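Local coordinates for protein phospholethanolamine N-methyltransferase 2 (Haemonchus contortus, PDB 4KRI) that probably methylates phosphomonomethylethanolamine, using S-adenosylmethionine as methyl donor, on the nematode route to phosphocholine, at residues A[152-157]-A[267-272]; A[26-31]-A[47-52]. All blocks are in the same frame, centred on the assembly; numbering follows the deposited sequence.

Contact 1: A[152-157]-A[267-272]; sequences QNWLDF and KEKDAR
The Lys269 side chain crosses that of Gln152 at about a right angle and slants past the six-membered ring of Trp154, joining two turns in which Gln152 and Lys269 are each the first residue past a helix. The tight half lies at that ring. Its CH2 sits 3.6 Å from CA of Lys269, and CZ3 faces CG of the same lysine. CZ2 of Trp154 comes within 3.4 Å of the carbonyl O of Asp270. Backbone N of Ala271 meets the ring at the edge, in plane. NE1 bonds to the carbonyl O of Val273, just past the second segment, which helps fix the rotation of the buried indole, while Val265 and Val148 pack on it. From CB to CE the lysine is nearly straight; chi4 of -73° then folds NZ back to the carbonyl O of Gln152 at 2.8 Å, in the carbonyl plane with a C=O...N angle of 156°. NZ also bonds to the carbonyl O of His266, so two carbonyls hold the ammonium, one from Gln152 and one from the last turns of Lys269's own helix. The looser side is Gln152, an exposed residue, whose amide OE1 stands 3.4 Å from CD of Lys269, a van der Waals touch to a methylene. Gln152 and Lys269 both have positive phi. The contact thus pairs two helix C-terminal turns, joining the HTH-clan N-terminal region to the Rossmann-like methyltransferase domain where helix 255-268 turns into strand 273-277.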
loop_
_atom_site.group_PDB
_atom_site.type_symbol
_atom_site.label_atom_id
_atom_site.label_comp_id
_atom_site.label_asym_id
_atom_site.label_seq_id
_atom_site.Cartn_x
_atom_site.Cartn_y
_atom_site.Cartn_z
ATOM N N GLN A 152 -5.534 -18.380 -9.878
ATOM C CA GLN A 152 -4.173 -18.159 -9.397
ATOM C C GLN A 152 -3.499 -16.958 -10.067
ATOM O O GLN A 152 -2.342 -17.023 -10.492
ATOM C CB GLN A 152 -3.333 -19.431 -9.551
ATOM C CG GLN A 152 -3.604 -20.481 -8.463
ATOM C CD GLN A 152 -2.553 -21.560 -8.430
ATOM O OE1 GLN A 152 -2.102 -22.026 -9.471
ATOM N NE2 GLN A 152 -2.163 -21.972 -7.238
ATOM N N ASN A 153 -4.257 -15.872 -10.176
ATOM C CA ASN A 153 -3.798 -14.658 -10.840
ATOM C C ASN A 153 -3.871 -13.483 -9.876
ATOM O O ASN A 153 -4.963 -13.060 -9.502
ATOM C CB ASN A 153 -4.696 -14.380 -12.050
ATOM C CG ASN A 153 -4.316 -13.107 -12.783
ATOM O OD1 ASN A 153 -3.278 -12.499 -12.506
ATOM N ND2 ASN A 153 -5.150 -12.713 -13.751
ATOM N N TRP A 154 -2.703 -12.959 -9.495
ATOM C CA TRP A 154 -2.585 -11.854 -8.544
ATOM C C TRP A 154 -2.369 -10.524 -9.257
ATOM O O TRP A 154 -2.231 -9.485 -8.607
ATOM C CB TRP A 154 -1.406 -12.107 -7.577
ATOM C CG TRP A 154 -1.696 -13.071 -6.426
ATOM C CD1 TRP A 154 -1.968 -12.725 -5.120
ATOM C CD2 TRP A 154 -1.731 -14.512 -6.475
ATOM N NE1 TRP A 154 -2.179 -13.863 -4.372
ATOM C CE2 TRP A 154 -2.032 -14.963 -5.166
ATOM C CE3 TRP A 154 -1.541 -15.460 -7.495
ATOM C CZ2 TRP A 154 -2.152 -16.324 -4.858
ATOM C CZ3 TRP A 154 -1.660 -16.810 -7.183
ATOM C CH2 TRP A 154 -1.961 -17.229 -5.867
ATOM N N LEU A 155 -2.350 -10.552 -10.588
ATOM C CA LEU A 155 -2.071 -9.341 -11.366
ATOM C C LEU A 155 -3.280 -8.815 -12.145
ATOM O O LEU A 155 -3.137 -8.181 -13.200
ATOM C CB LEU A 155 -0.905 -9.585 -12.324
ATOM C CG LEU A 155 0.343 -10.151 -11.658
ATOM C CD1 LEU A 155 1.351 -10.517 -12.745
ATOM C CD2 LEU A 155 0.937 -9.150 -10.661
ATOM N N ASP A 156 -4.469 -9.065 -11.618
ATOM C CA ASP A 156 -5.695 -8.549 -12.221
ATOM C C ASP A 156 -6.066 -7.352 -11.341
ATOM O O ASP A 156 -6.413 -7.525 -10.175
ATOM C CB ASP A 156 -6.766 -9.654 -12.202
ATOM C CG ASP A 156 -7.938 -9.363 -13.111
ATOM O OD1 ASP A 156 -7.998 -8.242 -13.677
ATOM O OD2 ASP A 156 -8.816 -10.258 -13.261
ATOM N N PHE A 157 -5.934 -6.135 -11.866
ATOM C CA PHE A 157 -6.003 -4.946 -10.993
ATOM C C PHE A 157 -7.247 -4.074 -11.166
ATOM O O PHE A 157 -7.827 -4.018 -12.243
ATOM C CB PHE A 157 -4.749 -4.100 -11.190
ATOM C CG PHE A 157 -3.495 -4.790 -10.753
ATOM C CD1 PHE A 157 -3.242 -4.995 -9.408
ATOM C CD2 PHE A 157 -2.588 -5.263 -11.691
ATOM C CE1 PHE A 157 -2.079 -5.627 -8.988
ATOM C CE2 PHE A 157 -1.427 -5.909 -11.290
ATOM C CZ PHE A 157 -1.173 -6.089 -9.930
ATOM N N LYS A 267 4.151 -15.342 -8.758
ATOM C CA LYS A 267 5.016 -16.419 -9.228
ATOM C C LYS A 267 5.016 -17.631 -8.306
ATOM O O LYS A 267 5.013 -18.775 -8.772
ATOM C CB LYS A 267 6.437 -15.903 -9.423
ATOM C CG LYS A 267 6.554 -14.971 -10.611
ATOM C CD LYS A 267 8.006 -14.695 -10.967
ATOM C CE LYS A 267 8.109 -13.762 -12.169
ATOM N NZ LYS A 267 9.290 -12.868 -12.047
ATOM N N GLU A 268 4.996 -17.374 -7.004
ATOM C CA GLU A 268 5.156 -18.426 -5.997
ATOM C C GLU A 268 3.816 -19.044 -5.584
ATOM O O GLU A 268 3.739 -20.237 -5.275
ATOM C CB GLU A 268 5.919 -17.869 -4.791
ATOM C CG GLU A 268 7.404 -17.590 -5.108
ATOM C CD GLU A 268 8.080 -16.589 -4.170
ATOM O OE1 GLU A 268 7.494 -16.205 -3.135
ATOM O OE2 GLU A 268 9.226 -16.180 -4.476
ATOM N N LYS A 269 2.773 -18.215 -5.601
ATOM C CA LYS A 269 1.375 -18.631 -5.394
ATOM C C LYS A 269 1.049 -19.051 -3.944
ATOM O O LYS A 269 1.438 -20.124 -3.475
ATOM C CB LYS A 269 0.949 -19.680 -6.429
ATOM C CG LYS A 269 1.319 -19.259 -7.870
ATOM C CD LYS A 269 0.401 -19.850 -8.927
ATOM C CE LYS A 269 0.727 -19.292 -10.323
ATOM N NZ LYS A 269 0.296 -17.859 -10.543
ATOM N N ASP A 270 0.361 -18.168 -3.224
ATOM C CA ASP A 270 -0.155 -18.500 -1.905
ATOM C C ASP A 270 -1.456 -17.720 -1.742
ATOM O O ASP A 270 -1.423 -16.501 -1.543
ATOM C CB ASP A 270 0.853 -18.116 -0.817
ATOM C CG ASP A 270 0.443 -18.608 0.577
ATOM O OD1 ASP A 270 -0.773 -18.771 0.837
ATOM O OD2 ASP A 270 1.342 -18.845 1.411
ATOM N N ALA A 271 -2.591 -18.418 -1.823
ATOM C CA ALA A 271 -3.892 -17.746 -1.802
ATOM C C ALA A 271 -4.251 -17.146 -0.449
ATOM O O ALA A 271 -5.282 -16.476 -0.332
ATOM C CB ALA A 271 -5.008 -18.664 -2.280
ATOM N N ARG A 272 -3.413 -17.362 0.562
ATOM C CA ARG A 272 -3.640 -16.703 1.860
ATOM C C ARG A 272 -3.266 -15.238 1.843
ATOM O O ARG A 272 -3.637 -14.487 2.745
ATOM C CB ARG A 272 -2.855 -17.415 2.978
ATOM C CG ARG A 272 -3.493 -18.777 3.295
ATOM C CD ARG A 272 -2.593 -19.678 4.125
ATOM N NE ARG A 272 -1.294 -19.922 3.499
ATOM C CZ ARG A 272 -0.472 -20.902 3.856
ATOM N NH1 ARG A 272 -0.838 -21.759 4.803
ATOM N NH2 ARG A 272 0.698 -21.043 3.250
#

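Contact 2: A[26-31]-A[47-52]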
loop_
_atom_site.group_PDB
_atom_site.type_symbol
_atom_site.label_atom_id
_atom_site.label_comp_id
_atom_site.label_asym_id
_atom_site.label_seq_id
_atom_site.Cartn_x
_atom_site.Cartn_y
_atom_site.Cartn_z
ATOM N N VAL A 26 -24.202 6.805 -14.152
ATOM C CA VAL A 26 -23.063 5.889 -14.249
ATOM C C VAL A 26 -22.801 5.575 -15.715
ATOM O O VAL A 26 -23.742 5.393 -16.487
ATOM C CB VAL A 26 -23.339 4.585 -13.478
ATOM C CG1 VAL A 26 -22.271 3.536 -13.767
ATOM C CG2 VAL A 26 -23.379 4.868 -12.008
ATOM N N GLY A 27 -21.531 5.579 -16.111
ATOM C CA GLY A 27 -21.145 5.141 -17.440
ATOM C C GLY A 27 -20.376 3.843 -17.292
ATOM O O GLY A 27 -19.654 3.664 -16.306
ATOM N N ILE A 28 -20.556 2.938 -18.250
ATOM C CA ILE A 28 -19.855 1.662 -18.260
ATOM C C ILE A 28 -19.202 1.457 -19.622
ATOM O O ILE A 28 -19.864 1.532 -20.648
ATOM C CB ILE A 28 -20.836 0.502 -17.998
ATOM C CG1 ILE A 28 -21.481 0.668 -16.615
ATOM C CG2 ILE A 28 -20.112 -0.842 -18.087
ATOM C CD1 ILE A 28 -22.600 -0.311 -16.323
ATOM N N LEU A 29 -17.893 1.236 -19.624
ATOM C CA LEU A 29 -17.180 0.895 -20.847
ATOM C C LEU A 29 -16.695 -0.533 -20.672
ATOM O O LEU A 29 -15.816 -0.795 -19.848
ATOM C CB LEU A 29 -15.998 1.844 -21.064
ATOM C CG LEU A 29 -14.956 1.463 -22.124
ATOM C CD1 LEU A 29 -15.592 1.258 -23.485
ATOM C CD2 LEU A 29 -13.873 2.543 -22.199
ATOM N N CYS A 30 -17.288 -1.457 -21.423
ATOM C CA CYS A 30 -17.018 -2.875 -21.238
ATOM C C CYS A 30 -17.403 -3.594 -22.513
ATOM O O CYS A 30 -18.587 -3.650 -22.859
ATOM C CB CYS A 30 -17.836 -3.413 -20.060
ATOM S SG CYS A 30 -17.518 -5.145 -19.607
ATOM N N PRO A 31 -16.406 -4.141 -23.224
ATOM C CA PRO A 31 -16.689 -4.769 -24.521
ATOM C C PRO A 31 -17.419 -6.109 -24.401
ATOM O O PRO A 31 -18.029 -6.548 -25.379
ATOM C CB PRO A 31 -15.294 -4.964 -25.124
ATOM C CG PRO A 31 -14.387 -5.068 -23.945
ATOM C CD PRO A 31 -14.966 -4.142 -22.905
ATOM N N THR A 47 -30.345 5.330 -10.227
ATOM C CA THR A 47 -29.173 5.442 -11.078
ATOM C C THR A 47 -29.568 5.306 -12.538
ATOM O O THR A 47 -30.340 4.409 -12.886
ATOM C CB THR A 47 -28.167 4.330 -10.756
ATOM O OG1 THR A 47 -27.718 4.473 -9.404
ATOM C CG2 THR A 47 -26.970 4.388 -11.710
ATOM N N ALA A 48 -29.060 6.203 -13.379
ATOM C CA ALA A 48 -29.222 6.064 -14.825
ATOM C C ALA A 48 -27.908 5.565 -15.369
ATOM O O ALA A 48 -26.854 6.081 -15.004
ATOM C CB ALA A 48 -29.584 7.399 -15.467
ATOM N N THR A 49 -27.953 4.563 -16.243
ATOM C CA THR A 49 -26.710 3.970 -16.727
ATOM C C THR A 49 -26.568 4.109 -18.236
ATOM O O THR A 49 -27.531 3.883 -18.975
ATOM C CB THR A 49 -26.606 2.481 -16.311
ATOM O OG1 THR A 49 -25.481 1.876 -16.960
ATOM C CG2 THR A 49 -27.861 1.732 -16.708
ATOM N N SER A 50 -25.379 4.509 -18.683
ATOM C CA SER A 50 -25.074 4.527 -20.114
ATOM C C SER A 50 -23.955 3.531 -20.358
ATOM O O SER A 50 -23.005 3.483 -19.582
ATOM C CB SER A 50 -24.588 5.909 -20.549
ATOM O OG SER A 50 -25.476 6.929 -20.126
ATOM N N PHE A 51 -24.028 2.752 -21.432
ATOM C CA PHE A 51 -22.912 1.849 -21.701
ATOM C C PHE A 51 -22.334 1.972 -23.108
ATOM O O PHE A 51 -23.036 2.299 -24.069
ATOM C CB PHE A 51 -23.269 0.392 -21.378
ATOM C CG PHE A 51 -24.214 -0.239 -22.355
ATOM C CD1 PHE A 51 -23.736 -0.869 -23.498
ATOM C CD2 PHE A 51 -25.582 -0.235 -22.118
ATOM C CE1 PHE A 51 -24.605 -1.459 -24.396
ATOM C CE2 PHE A 51 -26.460 -0.830 -23.013
ATOM C CZ PHE A 51 -25.972 -1.440 -24.153
ATOM N N CYS A 52 -21.043 1.695 -23.226
ATOM C CA CYS A 52 -20.429 1.621 -24.540
ATOM C C CYS A 52 -19.372 0.536 -24.599
ATOM O O CYS A 52 -18.936 0.022 -23.570
ATOM C CB CYS A 52 -19.863 2.971 -24.962
ATOM S SG CYS A 52 -18.782 3.777 -23.772
HETATM O O HOH W 1 -25.324 7.734 -17.464
#
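Val26 and Thr47 meet methyl to methyl, CG2 against CG2 at 3.6 Å, with the two side chains slanting across each other. In Thr47, OG1 lies beside the backbone N (chi1 -62°), which leaves CG2 anti to it, and OG1 is bonded to the carbonyl O of Pro23. On the face that carries Val26, Ile28, Thr49 and Phe51, Ile28 sends CD1 back to OG1 of Thr49, 3.7 Å away. Its CB stands 4.2 Å from CB of Phe51, whose ring swings off from the neighbouring strand: chi1 of 73° puts CG between the backbone N and the carbonyl carbon, and the ring makes a cation-pi contact with Arg36. That arginine belongs to helix 33-40, which with Leu39 and Thr40 also packs against Ile28. The segments are the two parallel strands of a beta-alpha-beta unit, with helix 33-40 as the crossover on this face, and strand 64-70 flanks strand 25-29 on its other edge. Five backbone bonds alternate between the strands, from Val26 N to Ala48 O through to Cys30 N to Cys52 O. Four CA-H...O contacts accompany them, among them CA of Phe51 to O of Ile28 at 3.2 Å. On the opposite face, which carries Leu29, Ser50 and Cys52, the end of Leu29 bends toward Cys52, CD1 3.6 Å from its O. Gly27 has no side chain beside Ser50. A water hydrogen-bonded to OG of Ser50 at 2.8 Å also lies within hydrogen-bonding distance of O of Val26, to which it probably donates.

Overall arrangement
From the N terminus, contact 2 comes first: strand 25-29 leads through helix 33-40 to strand 48-52, closing a short local loop at the outer end of the N-terminal region. The chain then adds strands 64-70 and 98-105 and later helix 145-151 before contact 1 opens. That contact closes a much longer loop, with 109 residues between its segments, and brings the turn between helix 145-151 and strand 156-166 against the turn that follows helix 255-268. The two loops follow in series, neither nested nor crossed. The centres of contact 1 and contact 2 lie about 29 Å apart, and the nearest atoms of contact 1 and contact 2 about 11 Å. Contact 2 builds the N-terminal region internally; contact 1 ties that region to the methyltransferase domain.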